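Local coordinates for protein alpha-1,3-glucanase (Streptomyces thermodiastaticus, PDB 7C7D) that probably hydrolyses internal alpha-1,3-glucosidic linkages of alpha-1,3-glucans, as a thermostable glycosidase of family GH87, at residues 369-383 with 396-410. Residues are numbered along the deposited sequence; the frame is centred on the assembly and turned at random.
Sequences NFLRNQGDDALAMWS and NTITQPNLANGIAIY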
loop_
_atom_site.group_PDB
_atom_site.type_symbol
_atom_site.label_atom_id
_atom_site.label_comp_id
_atom_site.label_asym_id
_atom_site.label_seq_id
_atom_site.Cartn_x
_atom_site.Cartn_y
_atom_site.Cartn_z
ATOM N N ASN A 369 1.898 -7.068 -6.113
ATOM C CA ASN A 369 0.664 -6.770 -5.410
ATOM C C ASN A 369 0.246 -5.333 -5.671
ATOM O O ASN A 369 1.069 -4.468 -5.984
ATOM C CB ASN A 369 0.836 -6.972 -3.903
ATOM C CG ASN A 369 1.279 -8.376 -3.563
ATOM O OD1 ASN A 369 0.496 -9.317 -3.636
ATOM N ND2 ASN A 369 2.544 -8.524 -3.199
ATOM N N PHE A 370 -1.055 -5.095 -5.531
ATOM C CA PHE A 370 -1.633 -3.763 -5.625
ATOM C C PHE A 370 -2.212 -3.392 -4.270
ATOM O O PHE A 370 -3.012 -4.155 -3.710
ATOM C CB PHE A 370 -2.740 -3.719 -6.679
ATOM C CG PHE A 370 -3.388 -2.374 -6.804
ATOM C CD1 PHE A 370 -2.707 -1.329 -7.399
ATOM C CD2 PHE A 370 -4.655 -2.134 -6.288
ATOM C CE1 PHE A 370 -3.275 -0.078 -7.505
ATOM C CE2 PHE A 370 -5.230 -0.876 -6.393
ATOM C CZ PHE A 370 -4.545 0.150 -7.004
ATOM N N LEU A 371 -1.816 -2.225 -3.754
ATOM C CA LEU A 371 -2.236 -1.750 -2.439
ATOM C C LEU A 371 -2.780 -0.337 -2.577
ATOM O O LEU A 371 -2.067 0.561 -3.042
ATOM C CB LEU A 371 -1.062 -1.772 -1.455
ATOM C CG LEU A 371 -0.521 -3.175 -1.135
ATOM C CD1 LEU A 371 0.783 -3.484 -1.891
ATOM C CD2 LEU A 371 -0.325 -3.325 0.364
ATOM N N ARG A 372 -4.047 -0.141 -2.183
ATOM C CA ARG A 372 -4.680 1.169 -2.197
ATOM C C ARG A 372 -5.365 1.407 -0.859
ATOM O O ARG A 372 -6.045 0.521 -0.337
ATOM C CB ARG A 372 -5.729 1.262 -3.317
ATOM C CG ARG A 372 -6.538 2.551 -3.317
ATOM C CD ARG A 372 -7.623 2.549 -4.390
ATOM N NE ARG A 372 -7.091 2.770 -5.739
ATOM C CZ ARG A 372 -7.584 2.195 -6.828
ATOM N NH1 ARG A 372 -8.599 1.351 -6.732
ATOM N NH2 ARG A 372 -7.047 2.449 -8.016
ATOM N N ASN A 373 -5.205 2.613 -0.317
ATOM C CA ASN A 373 -5.991 3.063 0.841
ATOM C C ASN A 373 -5.684 2.254 2.107
ATOM O O ASN A 373 -6.587 1.765 2.793
ATOM C CB ASN A 373 -7.497 3.093 0.541
ATOM C CG ASN A 373 -8.302 3.848 1.593
ATOM O OD1 ASN A 373 -7.799 4.758 2.256
ATOM N ND2 ASN A 373 -9.573 3.478 1.728
ATOM N N GLN A 374 -4.395 2.120 2.414
ATOM C CA GLN A 374 -3.956 1.627 3.710
ATOM C C GLN A 374 -3.990 2.776 4.709
ATOM O O GLN A 374 -3.894 3.945 4.331
ATOM C CB GLN A 374 -2.536 1.060 3.607
ATOM C CG GLN A 374 -2.470 -0.358 3.069
ATOM C CD GLN A 374 -3.238 -0.538 1.770
ATOM O OE1 GLN A 374 -2.815 -0.059 0.709
ATOM N NE2 GLN A 374 -4.374 -1.231 1.838
ATOM N N GLY A 375 -4.139 2.444 5.990
ATOM C CA GLY A 375 -4.216 3.449 7.033
ATOM C C GLY A 375 -2.905 3.782 7.711
ATOM O O GLY A 375 -2.895 4.492 8.721
ATOM N N ASP A 376 -1.797 3.267 7.201
ATOM C CA ASP A 376 -0.459 3.463 7.735
ATOM C C ASP A 376 0.459 2.901 6.653
ATOM O O ASP A 376 -0.004 2.698 5.527
ATOM C CB ASP A 376 -0.337 2.710 9.061
ATOM C CG ASP A 376 0.695 3.314 9.997
ATOM O OD1 ASP A 376 1.851 3.514 9.576
ATOM O OD2 ASP A 376 0.351 3.582 11.169
ATOM N N ASP A 377 1.718 2.617 6.968
ATOM C CA ASP A 377 2.678 2.096 5.994
ATOM C C ASP A 377 2.031 1.024 5.129
ATOM O O ASP A 377 1.528 0.024 5.645
ATOM C CB ASP A 377 3.855 1.458 6.731
ATOM C CG ASP A 377 4.708 2.450 7.485
ATOM O OD1 ASP A 377 4.903 3.586 7.014
ATOM O OD2 ASP A 377 5.220 2.059 8.556
ATOM N N ALA A 378 2.067 1.195 3.805
ATOM C CA ALA A 378 1.399 0.202 2.968
ATOM C C ALA A 378 2.099 -1.145 3.064
ATOM O O ALA A 378 1.456 -2.173 3.316
ATOM C CB ALA A 378 1.279 0.676 1.520
ATOM N N LEU A 379 3.423 -1.149 2.890
ATOM C CA LEU A 379 4.272 -2.310 3.123
ATOM C C LEU A 379 5.360 -1.899 4.095
ATOM O O LEU A 379 6.004 -0.864 3.900
ATOM C CB LEU A 379 4.932 -2.790 1.826
ATOM C CG LEU A 379 4.010 -3.284 0.717
ATOM C CD1 LEU A 379 4.858 -3.691 -0.492
ATOM C CD2 LEU A 379 3.161 -4.452 1.186
ATOM N N ALA A 380 5.568 -2.700 5.135
ATOM C CA ALA A 380 6.572 -2.378 6.132
ATOM C C ALA A 380 7.350 -3.619 6.534
ATOM O O ALA A 380 6.836 -4.742 6.500
ATOM C CB ALA A 380 5.948 -1.757 7.392
ATOM N N MET A 381 8.600 -3.394 6.923
ATOM C CA MET A 381 9.412 -4.376 7.628
ATOM C C MET A 381 9.848 -3.733 8.931
ATOM O O MET A 381 10.444 -2.654 8.930
ATOM C CB MET A 381 10.642 -4.750 6.802
ATOM C CG MET A 381 10.318 -5.370 5.467
ATOM S SD MET A 381 11.797 -6.100 4.743
ATOM C CE MET A 381 11.308 -6.226 3.027
ATOM N N TRP A 382 9.534 -4.371 10.046
ATOM C CA TRP A 382 9.885 -3.834 11.353
ATOM C C TRP A 382 10.645 -4.923 12.091
ATOM O O TRP A 382 10.047 -5.901 12.546
ATOM C CB TRP A 382 8.630 -3.414 12.109
ATOM C CG TRP A 382 8.889 -2.780 13.436
ATOM C CD1 TRP A 382 10.038 -2.176 13.856
ATOM C CD2 TRP A 382 7.964 -2.692 14.524
ATOM N NE1 TRP A 382 9.885 -1.719 15.150
ATOM C CE2 TRP A 382 8.618 -2.023 15.579
ATOM C CE3 TRP A 382 6.644 -3.114 14.707
ATOM C CZ2 TRP A 382 7.993 -1.767 16.800
ATOM C CZ3 TRP A 382 6.025 -2.860 15.918
ATOM C CH2 TRP A 382 6.699 -2.193 16.949
ATOM N N SER A 383 11.961 -4.761 12.194
ATOM C CA SER A 383 12.830 -5.832 12.690
ATOM C C SER A 383 12.919 -5.819 14.217
ATOM O O SER A 383 13.968 -5.592 14.820
ATOM C CB SER A 383 14.196 -5.758 12.026
ATOM O OG SER A 383 14.124 -6.316 10.724
ATOM N N ASN A 396 5.698 -3.957 -6.690
ATOM C CA ASN A 396 4.365 -3.680 -6.182
ATOM C C ASN A 396 3.932 -2.293 -6.625
ATOM O O ASN A 396 4.757 -1.433 -6.935
ATOM C CB ASN A 396 4.344 -3.764 -4.652
ATOM C CG ASN A 396 4.792 -5.112 -4.149
ATOM O OD1 ASN A 396 4.035 -6.088 -4.202
ATOM N ND2 ASN A 396 6.028 -5.188 -3.668
ATOM N N THR A 397 2.619 -2.084 -6.656
ATOM C CA THR A 397 2.029 -0.778 -6.925
ATOM C C THR A 397 1.250 -0.354 -5.696
ATOM O O THR A 397 0.371 -1.093 -5.233
ATOM C CB THR A 397 1.137 -0.820 -8.164
ATOM O OG1 THR A 397 1.965 -1.102 -9.299
ATOM C CG2 THR A 397 0.437 0.517 -8.391
ATOM N N ILE A 398 1.584 0.828 -5.177
ATOM C CA ILE A 398 1.040 1.339 -3.927
ATOM C C ILE A 398 0.495 2.732 -4.192
ATOM O O ILE A 398 1.171 3.562 -4.814
ATOM C CB ILE A 398 2.139 1.397 -2.849
ATOM C CG1 ILE A 398 2.584 -0.016 -2.457
ATOM C CG2 ILE A 398 1.699 2.232 -1.648
ATOM C CD1 ILE A 398 3.936 -0.069 -1.791
ATOM N N THR A 399 -0.713 3.002 -3.700
ATOM C CA THR A 399 -1.303 4.318 -3.848
ATOM C C THR A 399 -2.038 4.716 -2.575
ATOM O O THR A 399 -2.753 3.910 -1.966
ATOM C CB THR A 399 -2.242 4.389 -5.063
ATOM O OG1 THR A 399 -3.012 5.592 -5.002
ATOM C CG2 THR A 399 -3.188 3.197 -5.141
ATOM N N GLN A 400 -1.828 5.952 -2.171
ATOM C CA GLN A 400 -2.638 6.590 -1.137
ATOM C C GLN A 400 -2.660 5.878 0.217
ATOM O O GLN A 400 -3.741 5.642 0.777
ATOM C CB GLN A 400 -4.051 6.870 -1.663
ATOM C CG GLN A 400 -4.124 8.154 -2.485
ATOM C CD GLN A 400 -3.900 9.415 -1.650
ATOM O OE1 GLN A 400 -3.772 9.347 -0.420
ATOM N NE2 GLN A 400 -3.866 10.575 -2.310
ATOM N N PRO A 401 -1.508 5.591 0.826
ATOM C CA PRO A 401 -1.530 5.306 2.268
ATOM C C PRO A 401 -1.945 6.586 2.984
ATOM O O PRO A 401 -1.473 7.675 2.650
ATOM C CB PRO A 401 -0.079 4.915 2.574
ATOM C CG PRO A 401 0.731 5.673 1.549
ATOM C CD PRO A 401 -0.128 5.737 0.306
ATOM N N ASN A 402 -2.864 6.465 3.956
ATOM C CA ASN A 402 -3.493 7.666 4.512
ATOM C C ASN A 402 -2.512 8.499 5.322
ATOM O O ASN A 402 -2.675 9.722 5.434
ATOM C CB ASN A 402 -4.601 7.315 5.505
ATOM C CG ASN A 402 -5.706 6.445 4.940
ATOM O OD1 ASN A 402 -6.324 5.698 5.702
ATOM N ND2 ASN A 402 -5.985 6.544 3.650
ATOM N N LEU A 403 -1.556 7.838 5.963
ATOM C CA LEU A 403 -0.511 8.474 6.744
ATOM C C LEU A 403 0.702 7.556 6.659
ATOM O O LEU A 403 0.590 6.387 6.281
ATOM C CB LEU A 403 -0.970 8.719 8.188
ATOM C CG LEU A 403 -1.461 7.529 9.003
ATOM C CD1 LEU A 403 -0.321 6.902 9.793
ATOM C CD2 LEU A 403 -2.601 7.944 9.938
ATOM N N ALA A 404 1.863 8.096 7.009
ATOM C CA ALA A 404 3.109 7.342 6.970
ATOM C C ALA A 404 3.504 6.964 5.540
ATOM O O ALA A 404 3.185 7.684 4.587
ATOM C CB ALA A 404 3.089 6.155 7.941
ATOM N N ASN A 405 4.228 5.870 5.376
ATOM C CA ASN A 405 5.027 5.680 4.174
ATOM C C ASN A 405 4.366 4.746 3.164
ATOM O O ASN A 405 3.502 3.935 3.493
ATOM C CB ASN A 405 6.389 5.114 4.577
ATOM C CG ASN A 405 7.055 5.946 5.649
ATOM O OD1 ASN A 405 7.579 7.015 5.374
ATOM N ND2 ASN A 405 7.017 5.466 6.885
ATOM N N GLY A 406 4.820 4.841 1.911
ATOM C CA GLY A 406 4.477 3.812 0.946
ATOM C C GLY A 406 5.136 2.494 1.306
ATOM O O GLY A 406 4.465 1.474 1.498
ATOM N N ILE A 407 6.461 2.513 1.407
ATOM C CA ILE A 407 7.254 1.394 1.899
ATOM C C ILE A 407 8.152 1.903 3.016
ATOM O O ILE A 407 8.840 2.916 2.847
ATOM C CB ILE A 407 8.102 0.750 0.787
ATOM C CG1 ILE A 407 7.188 0.051 -0.218
ATOM C CG2 ILE A 407 9.140 -0.195 1.390
ATOM C CD1 ILE A 407 7.897 -0.585 -1.409
ATOM N N ALA A 408 8.148 1.202 4.151
ATOM C CA ALA A 408 9.007 1.550 5.278
ATOM C C ALA A 408 9.817 0.334 5.687
ATOM O O ALA A 408 9.253 -0.728 5.978
ATOM C CB ALA A 408 8.181 2.033 6.471
ATOM N N ILE A 409 11.137 0.494 5.726
ATOM C CA ILE A 409 12.047 -0.533 6.213
ATOM C C ILE A 409 12.651 -0.014 7.508
ATOM O O ILE A 409 13.498 0.888 7.484
ATOM C CB ILE A 409 13.153 -0.843 5.197
ATOM C CG1 ILE A 409 12.564 -1.132 3.804
ATOM C CG2 ILE A 409 14.043 -1.973 5.714
ATOM C CD1 ILE A 409 11.592 -2.293 3.748
ATOM N N TYR A 410 12.225 -0.574 8.640
ATOM C CA TYR A 410 12.765 -0.201 9.945
ATOM C C TYR A 410 13.710 -1.317 10.377
ATOM O O TYR A 410 13.271 -2.377 10.830
ATOM C CB TYR A 410 11.655 -0.004 10.972
ATOM C CG TYR A 410 10.556 0.947 10.565
ATOM C CD1 TYR A 410 10.749 2.327 10.550
ATOM C CD2 TYR A 410 9.302 0.454 10.226
ATOM C CE1 TYR A 410 9.705 3.191 10.173
ATOM C CE2 TYR A 410 8.271 1.291 9.863
ATOM C CZ TYR A 410 8.468 2.648 9.839
ATOM O OH TYR A 410 7.408 3.450 9.471
HETATM O O HOH W 1 -5.805 5.337 -5.282
HETATM O O HOH W 2 -1.927 2.521 0.558
HETATM O O HOH W 3 13.185 -4.606 8.838
#
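Between two successive coils of a right-handed parallel beta-helix, Asp-377 of one coil grips the next with both carboxylate oxygens, a worked example of how this fold ties coil to coil. OD1 takes two bonds from Asn-405, from its backbone N and from ND2 at 2.8 Å, the latter on the syn side but tilted out of the carboxylate plane. OD2 lies at the edge of the Tyr-410 ring, near its plane, and accepts the hydroxyl, OH to OD2 2.7 Å. With CG anti to the carbonyl carbon (chi1 -68°), the carboxylate lies alongside the Asn-405 amide, their planes 21° apart. Replacing Asp-377 by an alanine would probably leave the Tyr-410 hydroxyl and both Asn-405 N-H donors without their acceptor, and the phenol freer to turn. One step back, Asp-376 OD1 accepts Asp-377 N at 2.8 Å, while its OD2 pairs with Arg-300.

Before and after this loop the coils align as parallel strands: 370-372 beside 397-399, and 379-382 beside 407-410. Inside, Ile-398 presses CG2 on Ala-378 CB at 3.6 Å and reaches Leu-379 CD1 with CD1, while Phe-393 covers Leu-379 and Met-381. Alignment of like residues, a hallmark of such helices, is seen at Asn-369 and Asn-396: their amides lie side by side, 7° from coplanar, and Asn-396 OD1 accepts both N and ND2 of Asn-369, each at 3.0 Å.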